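Local coordinates for protein leucine aminopeptidase (Parabacteroides distasonis, PDB 3TC8) that binds zinc and, as a member of peptidase family M28, probably acts as an aminopeptidase or a related glutaminyl-peptide cyclotransferase, at residues D110-D114 with P115-R119; P186-P189 with N190-A193; D285-E288 with N289-R292; A298-T301 with V302-V305. All blocks are in the same frame, centred on the assembly; numbering follows the deposited sequence.

Contact 1. Residues D110-D114 with P115-R119; sequences DHDPD and PSKHR. With EDO (1,2-ethanediol), chain E.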
loop_
_atom_site.group_PDB
_atom_site.type_symbol
_atom_site.label_atom_id
_atom_site.label_comp_id
_atom_site.label_asym_id
_atom_site.label_seq_id
_atom_site.Cartn_x
_atom_site.Cartn_y
_atom_site.Cartn_z
ATOM N N ASP A 110 1.588 -18.418 -5.991
ATOM C CA ASP A 110 0.561 -19.381 -6.362
ATOM C C ASP A 110 -0.036 -19.187 -7.740
ATOM O O ASP A 110 -0.778 -20.041 -8.167
ATOM C CB ASP A 110 -0.516 -19.493 -5.276
ATOM C CG ASP A 110 -1.114 -18.156 -4.801
ATOM O OD1 ASP A 110 -0.388 -17.148 -4.659
ATOM O OD2 ASP A 110 -2.350 -18.167 -4.499
ATOM N N HIS A 111 0.388 -18.134 -8.429
ATOM C CA HIS A 111 0.079 -17.942 -9.823
ATOM C C HIS A 111 1.279 -18.178 -10.741
ATOM O O HIS A 111 1.218 -17.979 -11.958
ATOM C CB HIS A 111 -0.537 -16.587 -10.084
ATOM C CG HIS A 111 -1.928 -16.490 -9.573
ATOM N ND1 HIS A 111 -3.014 -16.692 -10.384
ATOM C CD2 HIS A 111 -2.420 -16.281 -8.333
ATOM C CE1 HIS A 111 -4.116 -16.628 -9.652
ATOM N NE2 HIS A 111 -3.792 -16.328 -8.411
ATOM N N ASP A 112 2.391 -18.647 -10.194
ATOM C CA ASP A 112 3.573 -18.924 -10.986
ATOM C C ASP A 112 3.255 -20.014 -11.992
ATOM O O ASP A 112 2.599 -20.988 -11.666
ATOM C CB ASP A 112 4.784 -19.337 -10.129
ATOM C CG ASP A 112 6.075 -19.083 -10.827
ATOM O OD1 ASP A 112 6.503 -19.945 -11.629
ATOM O OD2 ASP A 112 6.633 -17.990 -10.598
ATOM N N PRO A 113 3.781 -19.903 -13.230
ATOM C CA PRO A 113 3.587 -21.007 -14.177
ATOM C C PRO A 113 4.242 -22.328 -13.718
ATOM O O PRO A 113 3.803 -23.395 -14.178
ATOM C CB PRO A 113 4.240 -20.523 -15.465
ATOM C CG PRO A 113 4.657 -19.176 -15.208
ATOM C CD PRO A 113 4.458 -18.738 -13.838
ATOM N N ASP A 114 5.302 -22.268 -12.911
ATOM C CA ASP A 114 6.006 -23.454 -12.499
ATOM C C ASP A 114 5.418 -23.953 -11.163
ATOM O O ASP A 114 5.536 -23.262 -10.142
ATOM C CB ASP A 114 7.474 -23.109 -12.303
ATOM C CG ASP A 114 8.331 -24.285 -11.896
ATOM O OD1 ASP A 114 7.794 -25.373 -11.632
ATOM O OD2 ASP A 114 9.560 -24.071 -11.820
ATOM N N PRO A 115 4.789 -25.137 -11.131
ATOM C CA PRO A 115 4.209 -25.616 -9.869
ATOM C C PRO A 115 5.224 -25.799 -8.759
ATOM O O PRO A 115 4.857 -25.730 -7.577
ATOM C CB PRO A 115 3.572 -26.957 -10.247
ATOM C CG PRO A 115 4.187 -27.313 -11.505
ATOM C CD PRO A 115 4.594 -26.111 -12.227
ATOM N N SER A 116 6.489 -25.990 -9.105
ATOM C CA SER A 116 7.529 -26.083 -8.078
ATOM C C SER A 116 7.811 -24.735 -7.405
ATOM O O SER A 116 8.547 -24.732 -6.429
ATOM C CB SER A 116 8.788 -26.717 -8.641
ATOM O OG SER A 116 8.549 -28.105 -8.962
ATOM N N LYS A 117 7.273 -23.634 -7.934
ATOM C CA LYS A 117 7.419 -22.343 -7.271
ATOM C C LYS A 117 6.180 -21.929 -6.491
ATOM O O LYS A 117 6.217 -20.891 -5.817
ATOM C CB LYS A 117 7.770 -21.254 -8.283
ATOM C CG LYS A 117 9.096 -21.470 -8.991
ATOM C CD LYS A 117 10.279 -21.489 -8.064
ATOM C CE LYS A 117 11.608 -21.603 -8.831
ATOM N NZ LYS A 117 12.720 -21.548 -7.848
ATOM N N HIS A 118 5.093 -22.706 -6.523
ATOM C CA HIS A 118 3.869 -22.235 -5.918
ATOM C C HIS A 118 3.985 -21.981 -4.435
ATOM O O HIS A 118 3.308 -21.085 -3.906
ATOM C CB HIS A 118 2.746 -23.240 -6.140
ATOM C CG HIS A 118 2.241 -23.245 -7.540
ATOM N ND1 HIS A 118 1.366 -24.202 -8.011
ATOM C CD2 HIS A 118 2.517 -22.406 -8.579
ATOM C CE1 HIS A 118 1.085 -23.917 -9.280
ATOM N NE2 HIS A 118 1.762 -22.826 -9.644
ATOM N N ARG A 119 4.862 -22.732 -3.750
ATOM C CA ARG A 119 4.978 -22.662 -2.320
ATOM C C ARG A 119 6.201 -21.858 -1.869
ATOM O O ARG A 119 6.580 -21.937 -0.691
ATOM C CB ARG A 119 4.972 -24.082 -1.734
ATOM C CG ARG A 119 3.615 -24.709 -1.873
ATOM C CD ARG A 119 3.625 -26.223 -1.666
ATOM N NE ARG A 119 2.314 -26.840 -1.935
ATOM C CZ ARG A 119 1.789 -27.035 -3.146
ATOM N NH1 ARG A 119 2.458 -26.783 -4.252
ATOM N NH2 ARG A 119 0.543 -27.535 -3.260
HETATM C C1 EDO E . -0.455 -28.477 -7.183
HETATM O O1 EDO E . -0.514 -28.684 -5.761
HETATM C C2 EDO E . 0.787 -27.679 -7.569
HETATM O O2 EDO E . 0.961 -26.579 -6.673
#
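Between Asp110 and His118 the chain doubles back on itself, bringing the two CA atoms within 4.4 Å, and the tip of this excursion is closed by a backbone bond of 2.8 Å from Lys117 N to Asp114 O. His118 ties the two halves together. Its NE2 donates to Asp112 O at 2.9 Å, with the oxygen lying almost in the ring plane and the nitrogen in the carbonyl plane, though the N-H is bent to 143°. Pro115 CA sits 3.5 Å above the centre of one ring face, while Asp110 O lies over the rim of the opposite face; between them, and with NE2 bonded, the ring's rotation is restricted. At the other end of the ring His118 ND1 shares a hydrogen bond of 2.8 Å with O2 of a 1,2-ethanediol, probably from the crystallisation liquor, whose two oxygens also receive NH1 and NH2 of Arg119.

Aspartate suits the bends because its short carboxylate can fold back onto a backbone N-H two residues on. Asp112 OD1 takes Asp114 N on its anti lone pair at 2.9 Å, an Asx turn around Pro113. Asp114, with CG anti to the backbone N (chi1 -179°), reaches forward so that OD1 meets Ser116 N at 2.9 Å from above the carboxylate plane. Lys117 lays its CB against the Asp112 carboxyl carbon, the two side chains running side by side.

The whole excursion belongs to the long connection from strand 96-102 to helix 125-144. Asp110, salt-bridged to Arg106 and bonded to Glu165 N, roots it beside the zinc ligand His281, and Asp112 OD2 accepts from Gln283 N, while the tip stands at the surface.

Contact 2. Residues P186-P189 with N190-A193; sequences PHVP and NYTA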
loop_
_atom_site.group_PDB
_atom_site.type_symbol
_atom_site.label_atom_id
_atom_site.label_comp_id
_atom_site.label_asym_id
_atom_site.label_seq_id
_atom_site.Cartn_x
_atom_site.Cartn_y
_atom_site.Cartn_z
ATOM N N PRO A 186 -8.096 0.728 16.563
ATOM C CA PRO A 186 -7.184 1.695 15.975
ATOM C C PRO A 186 -6.135 2.150 16.944
ATOM O O PRO A 186 -6.276 1.996 18.148
ATOM C CB PRO A 186 -8.120 2.820 15.536
ATOM C CG PRO A 186 -9.313 2.666 16.417
ATOM C CD PRO A 186 -9.484 1.181 16.567
ATOM N N HIS A 187 -5.086 2.744 16.430
ATOM C CA HIS A 187 -3.953 3.144 17.263
ATOM C C HIS A 187 -4.234 4.302 18.195
ATOM O O HIS A 187 -3.485 4.519 19.137
ATOM C CB HIS A 187 -2.760 3.486 16.352
ATOM C CG HIS A 187 -3.016 4.640 15.461
ATOM N ND1 HIS A 187 -3.854 4.566 14.366
ATOM C CD2 HIS A 187 -2.557 5.913 15.522
ATOM C CE1 HIS A 187 -3.900 5.761 13.813
ATOM N NE2 HIS A 187 -3.178 6.614 14.536
ATOM N N VAL A 188 -5.248 5.093 17.872
ATOM C CA VAL A 188 -5.796 6.089 18.784
ATOM C C VAL A 188 -7.333 5.853 18.782
ATOM O O VAL A 188 -7.927 5.441 17.776
ATOM C CB VAL A 188 -5.446 7.528 18.432
ATOM C CG1 VAL A 188 -3.922 7.779 18.500
ATOM C CG2 VAL A 188 -5.946 7.822 17.117
ATOM N N PRO A 189 -7.967 6.112 19.934
ATOM C CA PRO A 189 -9.391 5.809 20.036
ATOM C C PRO A 189 -10.256 6.544 19.025
ATOM O O PRO A 189 -10.021 7.734 18.769
ATOM C CB PRO A 189 -9.735 6.301 21.461
ATOM C CG PRO A 189 -8.483 6.269 22.212
ATOM C CD PRO A 189 -7.383 6.527 21.215
ATOM N N ASN A 190 -11.157 5.828 18.385
ATOM C CA ASN A 190 -12.100 6.387 17.433
ATOM C C ASN A 190 -11.398 7.153 16.326
ATOM O O ASN A 190 -11.904 8.167 15.823
ATOM C CB ASN A 190 -13.154 7.238 18.103
ATOM C CG ASN A 190 -13.968 6.462 19.101
ATOM O OD1 ASN A 190 -14.004 6.825 20.247
ATOM N ND2 ASN A 190 -14.472 5.309 18.691
ATOM N N TYR A 191 -10.270 6.628 15.868
ATOM C CA TYR A 191 -9.502 7.250 14.822
ATOM C C TYR A 191 -10.405 7.549 13.641
ATOM O O TYR A 191 -11.116 6.668 13.168
ATOM C CB TYR A 191 -8.354 6.339 14.382
ATOM C CG TYR A 191 -7.604 6.913 13.202
ATOM C CD1 TYR A 191 -6.667 7.903 13.364
ATOM C CD2 TYR A 191 -7.901 6.535 11.894
ATOM C CE1 TYR A 191 -6.037 8.489 12.256
ATOM C CE2 TYR A 191 -7.258 7.069 10.827
ATOM C CZ TYR A 191 -6.339 8.077 10.992
ATOM O OH TYR A 191 -5.745 8.610 9.889
ATOM N N THR A 192 -10.224 8.731 13.072
ATOM C CA THR A 192 -10.882 9.105 11.835
ATOM C C THR A 192 -9.931 9.947 10.979
ATOM O O THR A 192 -8.940 10.477 11.460
ATOM C CB THR A 192 -12.208 9.834 12.098
ATOM O OG1 THR A 192 -12.947 9.862 10.884
ATOM C CG2 THR A 192 -11.997 11.213 12.633
ATOM N N ALA A 193 -10.294 10.067 9.726
ATOM C CA ALA A 193 -9.617 10.949 8.782
ATOM C C ALA A 193 -10.655 11.392 7.769
ATOM O O ALA A 193 -11.679 10.749 7.587
ATOM C CB ALA A 193 -8.441 10.208 8.096
#
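A type II beta turn from Val188 to Tyr191 reverses the chain between helix 177-184 and strand 195-200, and Tyr191 folds back from it onto the residues before the turn. The closing bond, Tyr191 N to Val188 O, is weak: 3.2 Å with an N-H angle of only 127°. Pro189 and Asn190 fill the two corners. Proline's ring fixes phi near the value the first corner needs, and asparagine, which tolerates a positive phi better than most residues, suits the second.

The side chains do the rest. Tyr191 places CG anti to its own backbone N (chi1 175°), which swings the ring back alongside His187 and Val188. His187 CE1 comes over one face of the phenol ring, off-centre toward the rim, and lies 3.5 Å from Tyr191 CD1. The two rings are inclined at 47°, neither stacked nor perpendicular. Val188 CG2 touches the same carbon from the edge of the ring, 3.8 Å from Tyr191 CD1. Closer to the backbone, Pro186 CB rests 3.7 Å from Tyr191 CB. Thus a proline, a histidine and a branched valine meet the stem and ring of the tyrosine, while its hydroxyl extends beyond them.

That hydroxyl bonds to Asp152 OD2 on strand 150-156, whereas His187 ND1 pairs with Trp182 NE1 on the preceding helix. His187 also meets Tyr66 edge-to-face and touches Ile86 and Ser88 of strand 79-89. Such an arrangement is that of a helix-to-strand connection in an alpha/beta fold, a Pro-Asn type II turn at the surface with an aromatic residue directed inward against the sheet.

Contact 3. Residues D285-E288 with N289-R292; sequences DNME and NIDR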
loop_
_atom_site.group_PDB
_atom_site.type_symbol
_atom_site.label_atom_id
_atom_site.label_comp_id
_atom_site.label_asym_id
_atom_site.label_seq_id
_atom_site.Cartn_x
_atom_site.Cartn_y
_atom_site.Cartn_z
ATOM N N ASP A 285 7.629 -11.112 -9.433
ATOM C CA ASP A 285 7.376 -9.857 -8.716
ATOM C C ASP A 285 8.648 -9.453 -7.938
ATOM O O ASP A 285 8.729 -9.523 -6.700
ATOM C CB ASP A 285 6.157 -9.940 -7.809
ATOM C CG ASP A 285 5.823 -8.592 -7.190
ATOM O OD1 ASP A 285 6.451 -7.586 -7.585
ATOM O OD2 ASP A 285 5.004 -8.553 -6.263
ATOM N N ASN A 286 9.584 -8.963 -8.732
ATOM C CA ASN A 286 10.914 -8.655 -8.274
ATOM C C ASN A 286 11.323 -7.244 -8.767
ATOM O O ASN A 286 10.526 -6.515 -9.362
ATOM C CB ASN A 286 11.910 -9.770 -8.678
ATOM C CG ASN A 286 12.056 -9.901 -10.134
ATOM O OD1 ASN A 286 11.843 -8.964 -10.886
ATOM N ND2 ASN A 286 12.406 -11.099 -10.587
HETATM N N MSE A 287 12.550 -6.854 -8.512
HETATM C CA MSE A 287 12.952 -5.488 -8.782
HETATM C C MSE A 287 12.954 -5.142 -10.258
HETATM O O MSE A 287 12.890 -3.958 -10.602
HETATM C CB MSE A 287 14.321 -5.171 -8.189
HETATM C CG MSE A 287 14.381 -5.026 -6.662
HETATM SE SE MSE A 287 13.245 -3.608 -6.004
HETATM C CE MSE A 287 13.936 -2.117 -6.979
ATOM N N GLU A 288 12.988 -6.127 -11.152
ATOM C CA GLU A 288 13.117 -5.809 -12.557
ATOM C C GLU A 288 11.932 -5.029 -13.128
ATOM O O GLU A 288 12.142 -4.256 -14.063
ATOM C CB GLU A 288 13.391 -7.061 -13.387
ATOM C CG GLU A 288 14.581 -7.881 -12.899
ATOM C CD GLU A 288 14.852 -9.117 -13.710
ATOM O OE1 GLU A 288 15.195 -10.139 -13.087
ATOM O OE2 GLU A 288 14.731 -9.046 -14.949
ATOM N N ASN A 289 10.750 -5.145 -12.526
ATOM C CA ASN A 289 9.609 -4.417 -13.054
ATOM C C ASN A 289 9.490 -2.994 -12.535
ATOM O O ASN A 289 8.651 -2.247 -13.016
ATOM C CB ASN A 289 8.319 -5.136 -12.716
ATOM C CG ASN A 289 8.320 -6.567 -13.146
ATOM O OD1 ASN A 289 8.177 -7.497 -12.280
ATOM N ND2 ASN A 289 8.472 -6.803 -14.413
ATOM N N ILE A 290 10.226 -2.649 -11.482
ATOM C CA ILE A 290 10.023 -1.394 -10.802
ATOM C C ILE A 290 10.583 -0.268 -11.642
ATOM O O ILE A 290 11.683 -0.373 -12.181
ATOM C CB ILE A 290 10.620 -1.446 -9.389
ATOM C CG1 ILE A 290 10.021 -2.646 -8.599
ATOM C CG2 ILE A 290 10.400 -0.126 -8.625
ATOM C CD1 ILE A 290 8.509 -2.610 -8.392
ATOM N N ASP A 291 9.815 0.812 -11.731
ATOM C CA ASP A 291 10.081 1.883 -12.677
ATOM C C ASP A 291 9.924 3.238 -12.012
ATOM O O ASP A 291 8.882 3.530 -11.413
ATOM C CB ASP A 291 9.129 1.728 -13.850
ATOM C CG ASP A 291 9.390 2.667 -14.916
ATOM O OD1 ASP A 291 8.849 3.796 -14.853
ATOM O OD2 ASP A 291 10.101 2.290 -15.864
ATOM N N ARG A 292 10.950 4.078 -12.101
ATOM C CA ARG A 292 10.944 5.386 -11.496
ATOM C C ARG A 292 9.826 6.270 -12.053
ATOM O O ARG A 292 9.296 7.096 -11.321
ATOM C CB ARG A 292 12.297 6.041 -11.668
ATOM C CG ARG A 292 13.358 5.438 -10.830
ATOM C CD ARG A 292 14.749 5.837 -11.300
ATOM N NE ARG A 292 15.829 5.303 -10.459
ATOM C CZ ARG A 292 16.339 4.095 -10.575
ATOM N NH1 ARG A 292 15.872 3.255 -11.485
ATOM N NH2 ARG A 292 17.354 3.735 -9.807
HETATM O O HOH W 1 14.017 -1.937 -11.972
#
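Met287 and Ile290 form the centre of this turn: Ile290 N donates to Met287 O at 3.1 Å, from well above the carbonyl plane, in the i to i+3 pattern of a 3-10 turn. The bond before it, from Asn289 N to Asn286 O, is long and weak at 3.5 Å. Met287, present as selenomethionine, is bent at both chi2 (-60°) and chi3 (-57°), and this curls CE back to lie 4.2 Å from Ile290 CB. The unbranched, flexible chain of methionine, here with selenium in place of sulfur, can follow such a path, while the branched isoleucine offers it a rigid wall.

A water completes the inner shell, giving one hydrogen to Met287 O at 2.7 Å and the other to Ile290 O at 2.8 Å, so the Met287 carbonyl is gripped by two donors. Upstream, Asn286 OD1 accepts Glu288 N at 3.1 Å, an Asx turn that starts the 3-10 segment; asparagine is short enough for its amide oxygen to fold onto the backbone.

Further out, Met287 packs on Tyr28, Val31 and Val35 of helix 24-36, and Ile290 on Tyr28 and on Ala125 of helix 125-144. Asp291 stands at the N-cap of helix 292-308, where, in the conformer given, its OD1 accepts Thr294 N.

Asp285 opens the segment close to the metal. Its carboxylate receives the backbone nitrogens of Asp126 and of the zinc ligand Asp127, one on each oxygen, and its side chain lies about 6 Å from the zinc ion. These bonds are consistent with a second-shell role: they probably help fix the backbone of the ligand Asp127.

Contact 4. Residues A298-T301 with V302-V305; sequences AGQT and VLEV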
loop_
_atom_site.group_PDB
_atom_site.type_symbol
_atom_site.label_atom_id
_atom_site.label_comp_id
_atom_site.label_asym_id
_atom_site.label_seq_id
_atom_site.Cartn_x
_atom_site.Cartn_y
_atom_site.Cartn_z
ATOM N N ALA A 298 2.638 8.250 -9.428
ATOM C CA ALA A 298 1.837 7.997 -8.254
ATOM C C ALA A 298 2.149 8.958 -7.142
ATOM O O ALA A 298 1.259 9.540 -6.497
ATOM C CB ALA A 298 1.992 6.546 -7.823
ATOM N N GLY A 299 3.431 9.083 -6.823
ATOM C CA GLY A 299 3.828 9.852 -5.679
ATOM C C GLY A 299 3.600 11.345 -5.812
ATOM O O GLY A 299 3.176 11.978 -4.825
ATOM N N GLN A 300 3.928 11.892 -6.969
ATOM C CA GLN A 300 3.735 13.321 -7.151
ATOM C C GLN A 300 2.253 13.669 -7.128
ATOM O O GLN A 300 1.892 14.738 -6.619
ATOM C CB GLN A 300 4.409 13.786 -8.451
ATOM C CG GLN A 300 4.532 15.318 -8.509
ATOM C CD GLN A 300 5.439 15.840 -7.445
ATOM O OE1 GLN A 300 6.555 15.350 -7.296
ATOM N NE2 GLN A 300 4.977 16.787 -6.641
ATOM N N THR A 301 1.417 12.812 -7.687
ATOM C CA THR A 301 -0.033 13.045 -7.638
ATOM C C THR A 301 -0.523 13.090 -6.204
ATOM O O THR A 301 -1.295 13.979 -5.813
ATOM C CB THR A 301 -0.781 12.003 -8.490
ATOM O OG1 THR A 301 -0.383 12.122 -9.844
ATOM C CG2 THR A 301 -2.301 12.131 -8.372
ATOM N N VAL A 302 -0.069 12.140 -5.346
ATOM C CA VAL A 302 -0.503 12.158 -3.989
ATOM C C VAL A 302 -0.041 13.439 -3.291
ATOM O O VAL A 302 -0.788 14.045 -2.519
ATOM C CB VAL A 302 -0.042 10.875 -3.231
ATOM C CG1 VAL A 302 -0.289 11.009 -1.757
ATOM C CG2 VAL A 302 -0.733 9.645 -3.796
ATOM N N LEU A 303 1.211 13.852 -3.494
ATOM C CA LEU A 303 1.662 15.102 -2.879
ATOM C C LEU A 303 0.780 16.282 -3.297
ATOM O O LEU A 303 0.426 17.127 -2.513
ATOM C CB LEU A 303 3.130 15.393 -3.263
ATOM C CG LEU A 303 4.166 14.486 -2.605
ATOM C CD1 LEU A 303 5.543 14.809 -3.144
ATOM C CD2 LEU A 303 4.153 14.605 -1.101
ATOM N N GLU A 304 0.518 16.369 -4.583
ATOM C CA GLU A 304 -0.336 17.463 -5.096
ATOM C C GLU A 304 -1.678 17.522 -4.382
ATOM O O GLU A 304 -2.149 18.596 -4.035
ATOM C CB GLU A 304 -0.506 17.337 -6.594
ATOM C CG GLU A 304 -1.304 18.487 -7.247
ATOM C CD GLU A 304 -0.521 19.804 -7.303
ATOM O OE1 GLU A 304 0.730 19.777 -7.300
ATOM O OE2 GLU A 304 -1.154 20.882 -7.430
ATOM N N VAL A 305 -2.290 16.365 -4.153
ATOM C CA VAL A 305 -3.567 16.276 -3.549
ATOM C C VAL A 305 -3.536 16.679 -2.065
ATOM O O VAL A 305 -4.375 17.475 -1.571
ATOM C CB VAL A 305 -4.083 14.851 -3.773
ATOM C CG1 VAL A 305 -5.331 14.581 -2.935
ATOM C CG2 VAL A 305 -4.342 14.652 -5.258
HETATM O O HOH W 2 3.127 18.612 -7.769
#
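Gln300 leans along its helix toward Leu303 and Glu304, and its side chain can be traced outward from the backbone. CB leaves away from the next turn with CG anti to the backbone N (chi1 -166°); the chain then bends at chi2 (65°), turning the amide back along the helix. At the tip NE2 rides 4.1 Å from both Leu303 CD1 and Leu303 CB. Beyond them it donates to a water at 2.8 Å, and that water in turn donates to Glu304 OE1, one turn later, at 2.7 Å. The same NE2 also meets Pro20 O, while OE1 accepts from Phe22 N and Lys296 NZ. A glutamine serves well here because it can give and take at once, answering both a carbonyl and an N-H of the chain start that passes over the helix.

Beneath the side chains run regular i to i+4 bonds. Glu304 N reaches Gln300 O at 2.9 Å with an N-H angle of 166°, and Leu303 N reaches Gly299 O at 3.0 Å. Val305 N likewise reaches Thr301 O, at 3.1 Å. Thr301 buries its hydroxyl by returning it to Ala297 O, a common way for threonine to sit inside a helix.

On other sides of the helix, Thr301 and Val305 pack against helix 213-233, and Val302 and Leu303 against Ile138 of helix 125-144. This is a largely buried alpha helix, the last helix of the chain, with apolar residues set against neighbouring helices, Gln300 bonded to the N-terminal segment and Glu304 OE2 to Asn308 and Arg309 at the helix's end.

How the contacts relate
The four contacts follow one another along the chain without touching. Contacts 1 and 3 each send one residue toward the zinc site: the side chain of Asp110 lies about 7 Å from the metal and that of Asp285 about 6 Å, close to the ligands His281 and Asp127 respectively. The nearest atoms of contacts 1 and 3 are about 7 Å apart. Contact 3 leads directly into helix 292-308, which carries contact 4 about 20 Å further on, centre to centre, so the chain passes from the second shell of the metal at Asp285 into that helix. Contact 2 lies away from the site, its centre about 39 Å from that of contact 1 and on the opposite side of the chain's centre.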